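Local coordinates for sugar ABC transporter, sugar-binding protein (Streptococcus pneumoniae, PDB 2HEU), which probably binds sugars, likely raffinose-type oligosaccharides, outside the membrane and delivers them to an ABC transporter, at residues Y198-Q203 against Q364-E369. Sequence-based numbering, arbitrary orientation.
Sequences YLRYSQ and QYWTSE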
ATOM      1  N   TYR A 198     -13.518  11.574  10.858  1.00 10.44           N
ATOM      2  CA  TYR A 198     -14.911  11.062  10.888  1.00 10.66           C
ATOM      3  C   TYR A 198     -14.987   9.750  11.674  1.00  9.69           C
ATOM      4  O   TYR A 198     -15.904   9.554  12.455  1.00 10.29           O
ATOM      5  CB  TYR A 198     -15.466  10.920   9.513  1.00 10.47           C
ATOM      6  CG  TYR A 198     -16.861  10.383   9.491  1.00 10.60           C
ATOM      7  CD1 TYR A 198     -17.917  11.166   9.876  1.00 10.91           C
ATOM      8  CD2 TYR A 198     -17.116   9.062   9.195  1.00 10.10           C
ATOM      9  CE1 TYR A 198     -19.195  10.661   9.944  1.00 11.13           C
ATOM     10  CE2 TYR A 198     -18.380   8.541   9.248  1.00  9.75           C
ATOM     11  CZ  TYR A 198     -19.429   9.329   9.658  1.00  9.63           C
ATOM     12  OH  TYR A 198     -20.677   8.791   9.696  1.00 11.44           O
ATOM     13  N   LEU A 199     -14.051   8.835  11.411  1.00  9.66           N
ATOM     14  CA  LEU A 199     -14.145   7.460  11.908  1.00  9.59           C
ATOM     15  C   LEU A 199     -13.509   7.269  13.246  1.00  9.57           C
ATOM     16  O   LEU A 199     -14.098   6.750  14.193  1.00 10.39           O
ATOM     17  CB  LEU A 199     -13.466   6.533  10.917  1.00  9.94           C
ATOM     18  CG  LEU A 199     -14.121   6.406   9.552  1.00 10.79           C
ATOM     19  CD1 LEU A 199     -13.239   5.554   8.614  1.00 12.27           C
ATOM     20  CD2 LEU A 199     -15.523   5.710   9.691  1.00 11.86           C
ATOM     21  N   ARG A 200     -12.239   7.666  13.362  1.00 10.18           N
ATOM     22  CA  ARG A 200     -11.312   7.262  14.403  1.00 10.27           C
ATOM     23  C   ARG A 200     -11.227   8.288  15.555  1.00 10.56           C
ATOM     24  O   ARG A 200     -11.105   7.907  16.706  1.00 10.50           O
ATOM     25  CB  ARG A 200      -9.916   7.047  13.795  1.00 10.87           C
ATOM     26  CG  ARG A 200      -8.701   6.985  14.788  1.00 13.09           C
ATOM     27  CD  ARG A 200      -8.769   5.771  15.655  1.00 13.40           C
ATOM     28  NE  ARG A 200      -7.664   5.825  16.637  1.00 13.06           N
ATOM     29  CZ  ARG A 200      -7.701   6.464  17.759  1.00 12.50           C
ATOM     30  NH1 ARG A 200      -8.790   7.067  18.180  1.00 13.13           N
ATOM     31  NH2 ARG A 200      -6.681   6.384  18.571  1.00 18.61           N
ATOM     32  N   TYR A 201     -11.282   9.596  15.182  1.00 10.64           N
ATOM     33  CA  TYR A 201     -11.071  10.639  16.157  1.00 11.32           C
ATOM     34  C   TYR A 201     -12.349  11.328  16.592  1.00 11.92           C
ATOM     35  O   TYR A 201     -12.307  12.267  17.392  1.00 15.15           O
ATOM     36  CB  TYR A 201     -10.035  11.600  15.731  1.00 12.49           C
ATOM     37  CG  TYR A 201      -8.671  10.947  15.570  1.00 12.09           C
ATOM     38  CD1 TYR A 201      -8.015  10.427  16.688  1.00 13.86           C
ATOM     39  CD2 TYR A 201      -8.025  10.877  14.346  1.00 13.38           C
ATOM     40  CE1 TYR A 201      -6.728   9.896  16.583  1.00 15.00           C
ATOM     41  CE2 TYR A 201      -6.742  10.352  14.190  1.00 14.34           C
ATOM     42  CZ  TYR A 201      -6.086   9.883  15.374  1.00 13.54           C
ATOM     43  OH  TYR A 201      -4.824   9.374  15.226  1.00 16.37           O
ATOM     44  N   SER A 202     -13.472  10.904  16.039  1.00 11.19           N
ATOM     45  CA  SER A 202     -14.801  11.343  16.467  1.00 10.50           C
ATOM     46  C   SER A 202     -15.111  10.761  17.847  1.00 10.39           C
ATOM     47  O   SER A 202     -14.384   9.911  18.376  1.00 11.34           O
ATOM     48  CB  SER A 202     -15.797  10.968  15.408  1.00 10.39           C
ATOM     49  OG  SER A 202     -15.695   9.554  15.177  1.00 10.59           O
ATOM     50  N   GLN A 203     -16.266  11.131  18.440  1.00  9.82           N
ATOM     51  CA  GLN A 203     -16.665  10.605  19.691  1.00 10.15           C
ATOM     52  C   GLN A 203     -17.073   9.158  19.590  1.00  9.44           C
ATOM     53  O   GLN A 203     -17.470   8.687  18.531  1.00  9.40           O
ATOM     54  CB  GLN A 203     -17.839  11.430  20.265  1.00 11.04           C
ATOM     55  CG  GLN A 203     -17.423  12.827  20.676  1.00 14.60           C
ATOM     56  CD  GLN A 203     -16.675  12.719  21.919  1.00 19.46           C
ATOM     57  OE1 GLN A 203     -17.219  12.515  23.012  1.00 31.55           O
ATOM     58  NE2 GLN A 203     -15.459  12.714  21.775  1.00 18.98           N
ATOM     59  N   GLN A 364      -2.701   3.409   9.745  1.00  9.36           N
ATOM     60  CA  GLN A 364      -1.594   4.111  10.423  1.00 10.70           C
ATOM     61  C   GLN A 364      -1.991   4.512  11.827  1.00 11.23           C
ATOM     62  O   GLN A 364      -1.162   4.541  12.702  1.00 12.83           O
ATOM     63  CB  GLN A 364      -1.182   5.303   9.544  1.00 10.73           C
ATOM     64  CG  GLN A 364       0.009   6.103  10.104  1.00 11.67           C
ATOM     65  CD  GLN A 364       0.449   7.223   9.229  1.00 12.51           C
ATOM     66  OE1 GLN A 364       1.721   7.481   9.172  1.00 16.36           O
ATOM     67  NE2 GLN A 364      -0.392   7.809   8.465  1.00 11.69           N
ATOM     68  N   TYR A 365      -3.268   4.924  11.967  1.00 10.05           N
ATOM     69  CA  TYR A 365      -3.783   5.505  13.231  1.00 10.62           C
ATOM     70  C   TYR A 365      -4.896   4.654  13.874  1.00 10.92           C
ATOM     71  O   TYR A 365      -5.688   5.163  14.633  1.00 11.80           O
ATOM     72  CB  TYR A 365      -4.201   6.943  13.054  1.00 12.36           C
ATOM     73  CG  TYR A 365      -3.041   7.810  12.684  1.00 13.91           C
ATOM     74  CD1 TYR A 365      -2.009   8.000  13.576  1.00 16.62           C
ATOM     75  CD2 TYR A 365      -2.956   8.404  11.442  1.00 16.45           C
ATOM     76  CE1 TYR A 365      -0.967   8.769  13.241  1.00 19.47           C
ATOM     77  CE2 TYR A 365      -1.873   9.182  11.104  1.00 18.90           C
ATOM     78  CZ  TYR A 365      -0.898   9.371  11.997  1.00 20.29           C
ATOM     79  OH  TYR A 365       0.198  10.150  11.644  1.00 30.70           O
ATOM     80  N   TRP A 366      -4.905   3.357  13.531  1.00  9.87           N
ATOM     81  CA  TRP A 366      -5.812   2.414  14.137  1.00 10.19           C
ATOM     82  C   TRP A 366      -5.076   1.360  14.935  1.00 10.74           C
ATOM     83  O   TRP A 366      -3.869   1.130  14.688  1.00 13.84           O
ATOM     84  CB  TRP A 366      -6.629   1.658  13.095  1.00  9.70           C
ATOM     85  CG  TRP A 366      -7.484   2.485  12.132  1.00  9.24           C
ATOM     86  CD1 TRP A 366      -7.680   3.815  12.162  1.00  8.93           C
ATOM     87  CD2 TRP A 366      -8.165   1.974  10.979  1.00  9.30           C
ATOM     88  NE1 TRP A 366      -8.490   4.181  11.110  1.00  9.25           N
ATOM     89  CE2 TRP A 366      -8.781   3.093  10.358  1.00  8.85           C
ATOM     90  CE3 TRP A 366      -8.308   0.681  10.422  1.00 10.23           C
ATOM     91  CZ2 TRP A 366      -9.553   2.927   9.214  1.00  8.67           C
ATOM     92  CZ3 TRP A 366      -9.043   0.539   9.264  1.00  9.27           C
ATOM     93  CH2 TRP A 366      -9.649   1.684   8.675  1.00  9.34           C
ATOM     94  N   THR A 367      -5.704   0.744  15.896  1.00 10.12           N
ATOM     95  CA  THR A 367      -5.068  -0.305  16.675  1.00 11.31           C
ATOM     96  C   THR A 367      -5.087  -1.696  16.041  1.00 11.92           C
ATOM     97  O   THR A 367      -4.338  -2.542  16.485  1.00 13.62           O
ATOM     98  CB  THR A 367      -5.638  -0.297  18.110  1.00 13.08           C
ATOM     99  OG1 THR A 367      -6.989  -0.545  18.037  1.00 13.62           O
ATOM    100  CG2 THR A 367      -5.376   1.018  18.817  1.00 15.69           C
ATOM    101  N   SER A 368      -5.926  -1.897  15.045  1.00 11.55           N
ATOM    102  CA  SER A 368      -6.000  -3.114  14.265  1.00 11.56           C
ATOM    103  C   SER A 368      -6.750  -2.783  12.996  1.00 10.56           C
ATOM    104  O   SER A 368      -7.150  -1.620  12.808  1.00 11.39           O
ATOM    105  CB  SER A 368      -6.721  -4.193  15.069  1.00 12.98           C
ATOM    106  OG  SER A 368      -8.130  -3.956  15.130  1.00 13.15           O
ATOM    107  N   GLU A 369      -6.935  -3.789  12.122  1.00 11.52           N
ATOM    108  CA  GLU A 369      -7.664  -3.517  10.864  1.00 10.51           C
ATOM    109  C   GLU A 369      -8.562  -4.628  10.422  1.00 10.13           C
ATOM    110  O   GLU A 369      -9.471  -4.381   9.601  1.00  9.78           O
ATOM    111  CB  GLU A 369      -6.718  -3.118   9.725  1.00 11.41           C
ATOM    112  CG  GLU A 369      -5.721  -4.210   9.354  1.00 12.45           C
ATOM    113  CD  GLU A 369      -4.850  -3.780   8.220  1.00 12.97           C
ATOM    114  OE1 GLU A 369      -3.640  -3.664   8.402  1.00 18.33           O
ATOM    115  OE2 GLU A 369      -5.355  -3.514   7.109  1.00 13.81           O
TER
HETATM  116  O   HOH W   1      -4.803   4.530  17.739  1.00 31.94           O
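Arg200 turns CG away from its main-chain nitrogen (chi1 164°) and then bends at chi2, a shape that lays its NE beside the carbonyl oxygen of Tyr365. The hydrogen bond from Arg200 NE to Tyr365 O is 2.9 Å long and arrives almost straight on at the end of the C=O, although the N-H...O angle is only 132° and the oxygen sits a little out of the guanidinium plane. Water 1 closes a small ring with this bond: it accepts from Arg200 NH2 at 2.8 Å and gives a longer bond of 3.3 Å to Tyr365 O, so the one carbonyl takes two donors. Tyr201 packs on its neighbour, with Arg200 CG over the centre of its phenol ring and its own CE1 over the centre of the guanidinium, 3.7 Å above that plane. The arginine is thus lined on one face by the ring next to it in the chain. From there the hydroxyl of Tyr201 reaches across to the base of the Tyr365 side chain, where Tyr201 OH lies 3.3 Å from Tyr365 CB; the two side chains run obliquely to each other. Deeper in, Arg200 CD passes 4.1 Å from Trp366 CD1, the indole and guanidinium planes being turned 50° apart. The indole NE1 is held by Asn196 of helix 192-199, and Phe395 and Phe396 of helix 385-396 meet the Trp366 ring edge-to-face. The contact therefore joins the turn leaving helix 192-199 to the loop between strand 358-360 and helix 370-382, with the buried indole packed against helices 192-199 and 385-396.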